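Local coordinates for protein putative NTP pyrophosphohydrolase (Exiguobacterium sibiricum 255-15, PDB 3NL9) that is a putative NTP pyrophosphohydrolase of the MazG clan, probably splitting nucleoside triphosphates into the monophosphate and pyrophosphate, at residues A[113-126]-A[152-166]. Sequence-based numbering, arbitrary orientation.
Sequences GLEPGPLFEIVQQA and WLPPEPQLEAEVVRQ
The carboxamide of Gln-166 docks on the backbone of Glu-115 much as a neighbouring strand would: OE1 accepts from Glu-115 N at 2.9 Å and NE2 donates to Glu-115 O at 3.0 Å, both on in-plane lone pairs. A glutamine suits this spot because its amide both gives and takes. Its second N-H goes to the anti lone pair of Glu-162 OE2, so three bonds together fix the amide's flip. Glu-162 bends at chi2 (47°), bringing OE2 against Pro-118 CB, while Arg-165 grips both oxygens side-on. An alanine in place of Glu-162 would probably leave that N-H and the Arg-165 guanidinium without this carboxylate, and open a gap beside Pro-118 and Leu-119.

Between the antiparallel helices (165°) the packing is tight and mostly apolar. Branched methyls interlock: Leu-159 CD2 wedges against Leu-119 O (3.3 Å) and Ile-122 CG2, and Glu-162 CG meets Leu-119 CD2 (3.5 Å). Small Ala-126 lets Pro-155 close in, and the Trp-152 indole N-H satisfies Ala-126 O (2.8 Å). The solvent side is looser: Gln-158 CB touches Ile-122, but its amide turns back to Pro-154 O. Leu-114 and Leu-119 also rest on Phe-109 of helix 87-112, Phe-120 packs on helix 7-17, and Thr-99 of the second subunit covers Leu-119 and Val-123.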
loop_
_atom_site.group_PDB
_atom_site.type_symbol
_atom_site.label_atom_id
_atom_site.label_comp_id
_atom_site.label_asym_id
_atom_site.label_seq_id
_atom_site.Cartn_x
_atom_site.Cartn_y
_atom_site.Cartn_z
ATOM N N GLY A 113 -14.086 -3.743 6.361
ATOM C CA GLY A 113 -14.666 -5.075 6.514
ATOM C C GLY A 113 -14.659 -5.908 5.237
ATOM O O GLY A 113 -15.556 -6.724 5.016
ATOM N N LEU A 114 -13.663 -5.676 4.392
ATOM C CA LEU A 114 -13.493 -6.432 3.156
ATOM C C LEU A 114 -12.273 -7.335 3.236
ATOM O O LEU A 114 -11.158 -6.891 3.608
ATOM C CB LEU A 114 -13.322 -5.510 1.942
ATOM C CG LEU A 114 -14.515 -4.803 1.319
ATOM C CD1 LEU A 114 -13.961 -3.788 0.301
ATOM C CD2 LEU A 114 -15.503 -5.781 0.682
ATOM N N GLU A 115 -12.468 -8.592 2.839
ATOM C CA GLU A 115 -11.370 -9.549 2.760
ATOM C C GLU A 115 -10.718 -9.300 1.424
ATOM O O GLU A 115 -11.425 -9.284 0.393
ATOM C CB GLU A 115 -11.902 -10.974 2.943
ATOM C CG GLU A 115 -12.289 -11.192 4.370
ATOM C CD GLU A 115 -12.996 -12.490 4.647
ATOM O OE1 GLU A 115 -13.085 -13.347 3.741
ATOM O OE2 GLU A 115 -13.473 -12.622 5.800
ATOM N N PRO A 116 -9.397 -9.000 1.428
ATOM C CA PRO A 116 -8.696 -8.612 0.195
ATOM C C PRO A 116 -8.358 -9.750 -0.771
ATOM O O PRO A 116 -8.194 -9.511 -1.982
ATOM C CB PRO A 116 -7.373 -7.997 0.721
ATOM C CG PRO A 116 -7.124 -8.670 1.979
ATOM C CD PRO A 116 -8.525 -8.799 2.605
ATOM N N GLY A 117 -8.196 -10.959 -0.253
ATOM C CA GLY A 117 -7.738 -12.081 -1.086
ATOM C C GLY A 117 -8.516 -12.296 -2.391
ATOM O O GLY A 117 -7.920 -12.366 -3.473
ATOM N N PRO A 118 -9.834 -12.393 -2.304
ATOM C CA PRO A 118 -10.657 -12.631 -3.509
ATOM C C PRO A 118 -10.647 -11.472 -4.478
ATOM O O PRO A 118 -10.734 -11.674 -5.686
ATOM C CB PRO A 118 -12.057 -12.847 -2.941
ATOM C CG PRO A 118 -11.828 -13.318 -1.530
ATOM C CD PRO A 118 -10.615 -12.566 -1.063
ATOM N N LEU A 119 -10.539 -10.244 -3.955
ATOM C CA LEU A 119 -10.432 -9.085 -4.810
ATOM C C LEU A 119 -9.088 -9.058 -5.522
ATOM O O LEU A 119 -9.023 -8.798 -6.727
ATOM C CB LEU A 119 -10.636 -7.800 -3.997
ATOM C CG LEU A 119 -11.999 -7.610 -3.302
ATOM C CD1 LEU A 119 -11.923 -6.420 -2.282
ATOM C CD2 LEU A 119 -13.115 -7.370 -4.309
ATOM N N PHE A 120 -8.005 -9.291 -4.774
ATOM C CA PHE A 120 -6.670 -9.374 -5.382
ATOM C C PHE A 120 -6.654 -10.480 -6.481
ATOM O O PHE A 120 -6.087 -10.289 -7.542
ATOM C CB PHE A 120 -5.593 -9.669 -4.305
ATOM C CG PHE A 120 -4.206 -9.905 -4.876
ATOM C CD1 PHE A 120 -3.849 -11.134 -5.350
ATOM C CD2 PHE A 120 -3.277 -8.872 -4.924
ATOM C CE1 PHE A 120 -2.599 -11.363 -5.866
ATOM C CE2 PHE A 120 -1.982 -9.095 -5.436
ATOM C CZ PHE A 120 -1.652 -10.328 -5.908
ATOM N N GLU A 121 -7.266 -11.624 -6.201
ATOM C CA GLU A 121 -7.342 -12.740 -7.183
ATOM C C GLU A 121 -7.982 -12.305 -8.514
ATOM O O GLU A 121 -7.523 -12.677 -9.579
ATOM C CB GLU A 121 -8.119 -13.913 -6.570
ATOM C CG GLU A 121 -8.170 -15.158 -7.436
ATOM C CD GLU A 121 -8.855 -16.343 -6.716
ATOM O OE1 GLU A 121 -8.940 -16.338 -5.461
ATOM O OE2 GLU A 121 -9.294 -17.281 -7.414
ATOM N N ILE A 122 -9.034 -11.495 -8.435
ATOM C CA ILE A 122 -9.716 -10.980 -9.633
ATOM C C ILE A 122 -8.769 -10.057 -10.438
ATOM O O ILE A 122 -8.644 -10.174 -11.676
ATOM C CB ILE A 122 -11.062 -10.275 -9.242
ATOM C CG1 ILE A 122 -12.065 -11.331 -8.789
ATOM C CG2 ILE A 122 -11.595 -9.452 -10.416
ATOM C CD1 ILE A 122 -13.176 -10.801 -7.933
ATOM N N VAL A 123 -8.053 -9.185 -9.734
ATOM C CA VAL A 123 -7.106 -8.237 -10.378
ATOM C C VAL A 123 -5.980 -9.029 -11.014
ATOM O O VAL A 123 -5.616 -8.815 -12.173
ATOM C CB VAL A 123 -6.570 -7.185 -9.349
ATOM C CG1 VAL A 123 -5.420 -6.368 -9.914
ATOM C CG2 VAL A 123 -7.670 -6.219 -8.957
ATOM N N GLN A 124 -5.426 -9.968 -10.258
ATOM C CA GLN A 124 -4.366 -10.836 -10.790
ATOM C C GLN A 124 -4.743 -11.567 -12.067
ATOM O O GLN A 124 -3.946 -11.633 -13.031
ATOM C CB GLN A 124 -3.961 -11.882 -9.717
ATOM C CG GLN A 124 -2.907 -12.907 -10.200
ATOM C CD GLN A 124 -1.581 -12.254 -10.522
ATOM O OE1 GLN A 124 -1.334 -11.101 -10.160
ATOM N NE2 GLN A 124 -0.687 -13.013 -11.113
ATOM N N GLN A 125 -5.931 -12.162 -12.067
ATOM C CA GLN A 125 -6.347 -12.988 -13.203
ATOM C C GLN A 125 -6.580 -12.134 -14.463
ATOM O O GLN A 125 -6.173 -12.501 -15.579
ATOM C CB GLN A 125 -7.573 -13.820 -12.832
ATOM C CG GLN A 125 -7.254 -14.874 -11.800
ATOM C CD GLN A 125 -8.360 -15.898 -11.564
ATOM O OE1 GLN A 125 -9.319 -16.005 -12.334
ATOM N NE2 GLN A 125 -8.198 -16.685 -10.506
ATOM N N ALA A 126 -7.191 -10.982 -14.276
ATOM C CA ALA A 126 -7.427 -10.021 -15.362
ATOM C C ALA A 126 -6.101 -9.474 -15.930
ATOM O O ALA A 126 -5.924 -9.318 -17.148
ATOM C CB ALA A 126 -8.329 -8.862 -14.834
ATOM N N TRP A 152 -10.848 -8.887 -23.936
ATOM C CA TRP A 152 -10.399 -8.876 -22.549
ATOM C C TRP A 152 -11.556 -8.515 -21.644
ATOM O O TRP A 152 -12.282 -7.560 -21.949
ATOM C CB TRP A 152 -9.291 -7.852 -22.384
ATOM C CG TRP A 152 -8.701 -7.760 -20.996
ATOM C CD1 TRP A 152 -7.910 -8.677 -20.387
ATOM C CD2 TRP A 152 -8.847 -6.676 -20.080
ATOM N NE1 TRP A 152 -7.556 -8.238 -19.131
ATOM C CE2 TRP A 152 -8.114 -7.004 -18.922
ATOM C CE3 TRP A 152 -9.523 -5.450 -20.124
ATOM C CZ2 TRP A 152 -8.033 -6.147 -17.816
ATOM C CZ3 TRP A 152 -9.444 -4.593 -19.026
ATOM C CH2 TRP A 152 -8.707 -4.950 -17.883
ATOM N N LEU A 153 -11.777 -9.308 -20.588
ATOM C CA LEU A 153 -12.816 -9.007 -19.620
ATOM C C LEU A 153 -12.234 -8.174 -18.473
ATOM O O LEU A 153 -11.346 -8.660 -17.721
ATOM C CB LEU A 153 -13.439 -10.288 -19.063
ATOM C CG LEU A 153 -13.976 -11.307 -20.087
ATOM C CD1 LEU A 153 -14.394 -12.630 -19.398
ATOM C CD2 LEU A 153 -15.126 -10.687 -20.908
ATOM N N PRO A 154 -12.763 -6.942 -18.294
ATOM C CA PRO A 154 -12.221 -6.046 -17.282
ATOM C C PRO A 154 -12.605 -6.481 -15.855
ATOM O O PRO A 154 -13.670 -7.095 -15.636
ATOM C CB PRO A 154 -12.829 -4.670 -17.647
ATOM C CG PRO A 154 -14.081 -4.982 -18.366
ATOM C CD PRO A 154 -13.885 -6.318 -19.039
ATOM N N PRO A 155 -11.725 -6.194 -14.890
ATOM C CA PRO A 155 -11.958 -6.653 -13.519
ATOM C C PRO A 155 -13.046 -5.905 -12.759
ATOM O O PRO A 155 -13.610 -6.472 -11.840
ATOM C CB PRO A 155 -10.605 -6.423 -12.834
ATOM C CG PRO A 155 -9.935 -5.350 -13.641
ATOM C CD PRO A 155 -10.409 -5.537 -15.042
ATOM N N GLU A 156 -13.345 -4.664 -13.122
ATOM C CA GLU A 156 -14.203 -3.806 -12.256
ATOM C C GLU A 156 -15.571 -4.413 -11.911
ATOM O O GLU A 156 -15.957 -4.450 -10.733
ATOM C CB GLU A 156 -14.365 -2.374 -12.818
ATOM C CG GLU A 156 -13.097 -1.518 -12.736
ATOM C CD GLU A 156 -12.069 -1.829 -13.826
ATOM O OE1 GLU A 156 -12.361 -2.632 -14.750
ATOM O OE2 GLU A 156 -10.968 -1.240 -13.773
ATOM N N PRO A 157 -16.302 -4.927 -12.914
ATOM C CA PRO A 157 -17.599 -5.493 -12.561
ATOM C C PRO A 157 -17.516 -6.737 -11.678
ATOM O O PRO A 157 -18.422 -6.982 -10.879
ATOM C CB PRO A 157 -18.213 -5.826 -13.934
ATOM C CG PRO A 157 -17.490 -4.891 -14.888
ATOM C CD PRO A 157 -16.102 -4.898 -14.376
ATOM N N GLN A 158 -16.455 -7.531 -11.828
ATOM C CA GLN A 158 -16.287 -8.755 -11.016
ATOM C C GLN A 158 -15.907 -8.363 -9.570
ATOM O O GLN A 158 -16.365 -8.980 -8.570
ATOM C CB GLN A 158 -15.183 -9.633 -11.630
ATOM C CG GLN A 158 -15.308 -9.897 -13.161
ATOM C CD GLN A 158 -14.149 -10.714 -13.730
ATOM O OE1 GLN A 158 -14.019 -11.893 -13.411
ATOM N NE2 GLN A 158 -13.313 -10.096 -14.588
ATOM N N LEU A 159 -15.069 -7.333 -9.472
ATOM C CA LEU A 159 -14.646 -6.801 -8.180
ATOM C C LEU A 159 -15.895 -6.340 -7.476
ATOM O O LEU A 159 -16.090 -6.653 -6.317
ATOM C CB LEU A 159 -13.637 -5.632 -8.309
ATOM C CG LEU A 159 -12.224 -5.942 -8.803
ATOM C CD1 LEU A 159 -11.397 -4.641 -9.181
ATOM C CD2 LEU A 159 -11.498 -6.814 -7.711
ATOM N N GLU A 160 -16.787 -5.646 -8.193
ATOM C CA GLU A 160 -18.048 -5.208 -7.587
ATOM C C GLU A 160 -18.935 -6.385 -7.154
ATOM O O GLU A 160 -19.545 -6.363 -6.056
ATOM C CB GLU A 160 -18.838 -4.291 -8.540
ATOM C CG GLU A 160 -20.220 -3.825 -7.992
ATOM C CD GLU A 160 -20.965 -2.877 -8.944
ATOM O OE1 GLU A 160 -20.313 -2.098 -9.684
ATOM O OE2 GLU A 160 -22.201 -2.906 -8.944
ATOM N N ALA A 161 -19.051 -7.393 -8.019
ATOM C CA ALA A 161 -19.828 -8.584 -7.677
ATOM C C ALA A 161 -19.251 -9.294 -6.447
ATOM O O ALA A 161 -19.989 -9.870 -5.646
ATOM C CB ALA A 161 -19.885 -9.566 -8.896
ATOM N N GLU A 162 -17.931 -9.260 -6.316
ATOM C CA GLU A 162 -17.228 -9.854 -5.157
ATOM C C GLU A 162 -17.537 -9.101 -3.850
ATOM O O GLU A 162 -17.731 -9.724 -2.786
ATOM C CB GLU A 162 -15.712 -9.898 -5.434
ATOM C CG GLU A 162 -14.795 -10.419 -4.284
ATOM C CD GLU A 162 -15.279 -11.719 -3.635
ATOM O OE1 GLU A 162 -15.797 -12.630 -4.343
ATOM O OE2 GLU A 162 -15.111 -11.849 -2.396
ATOM N N VAL A 163 -17.594 -7.779 -3.937
ATOM C CA VAL A 163 -17.999 -6.960 -2.807
ATOM C C VAL A 163 -19.419 -7.354 -2.377
ATOM O O VAL A 163 -19.616 -7.638 -1.207
ATOM C CB VAL A 163 -17.858 -5.438 -3.074
ATOM C CG1 VAL A 163 -18.385 -4.628 -1.903
ATOM C CG2 VAL A 163 -16.392 -5.058 -3.311
ATOM N N VAL A 164 -20.374 -7.397 -3.316
ATOM C CA VAL A 164 -21.776 -7.833 -3.031
ATOM C C VAL A 164 -21.819 -9.246 -2.429
ATOM O O VAL A 164 -22.555 -9.500 -1.482
ATOM C CB VAL A 164 -22.681 -7.762 -4.295
ATOM C CG1 VAL A 164 -24.119 -8.293 -4.006
ATOM C CG2 VAL A 164 -22.753 -6.330 -4.819
ATOM N N ARG A 165 -21.014 -10.166 -2.966
ATOM C CA ARG A 165 -20.928 -11.517 -2.413
ATOM C C ARG A 165 -20.499 -11.502 -0.927
ATOM O O ARG A 165 -21.100 -12.171 -0.092
ATOM C CB ARG A 165 -19.949 -12.384 -3.224
ATOM C CG ARG A 165 -19.924 -13.855 -2.783
ATOM C CD ARG A 165 -18.715 -14.611 -3.320
ATOM N NE ARG A 165 -17.465 -14.220 -2.651
ATOM C CZ ARG A 165 -17.132 -14.560 -1.406
ATOM N NH1 ARG A 165 -17.953 -15.304 -0.653
ATOM N NH2 ARG A 165 -15.966 -14.148 -0.906
ATOM N N GLN A 166 -19.448 -10.758 -0.614
ATOM C CA GLN A 166 -19.017 -10.597 0.782
ATOM C C GLN A 166 -20.078 -9.948 1.678
ATOM O O GLN A 166 -20.298 -10.411 2.812
ATOM C CB GLN A 166 -17.725 -9.810 0.879
ATOM C CG GLN A 166 -16.544 -10.543 0.296
ATOM C CD GLN A 166 -15.227 -9.899 0.671
ATOM O OE1 GLN A 166 -15.101 -9.310 1.739
ATOM N NE2 GLN A 166 -14.245 -10.016 -0.207
HETATM O O HOH W 1 -16.174 -9.643 4.201
#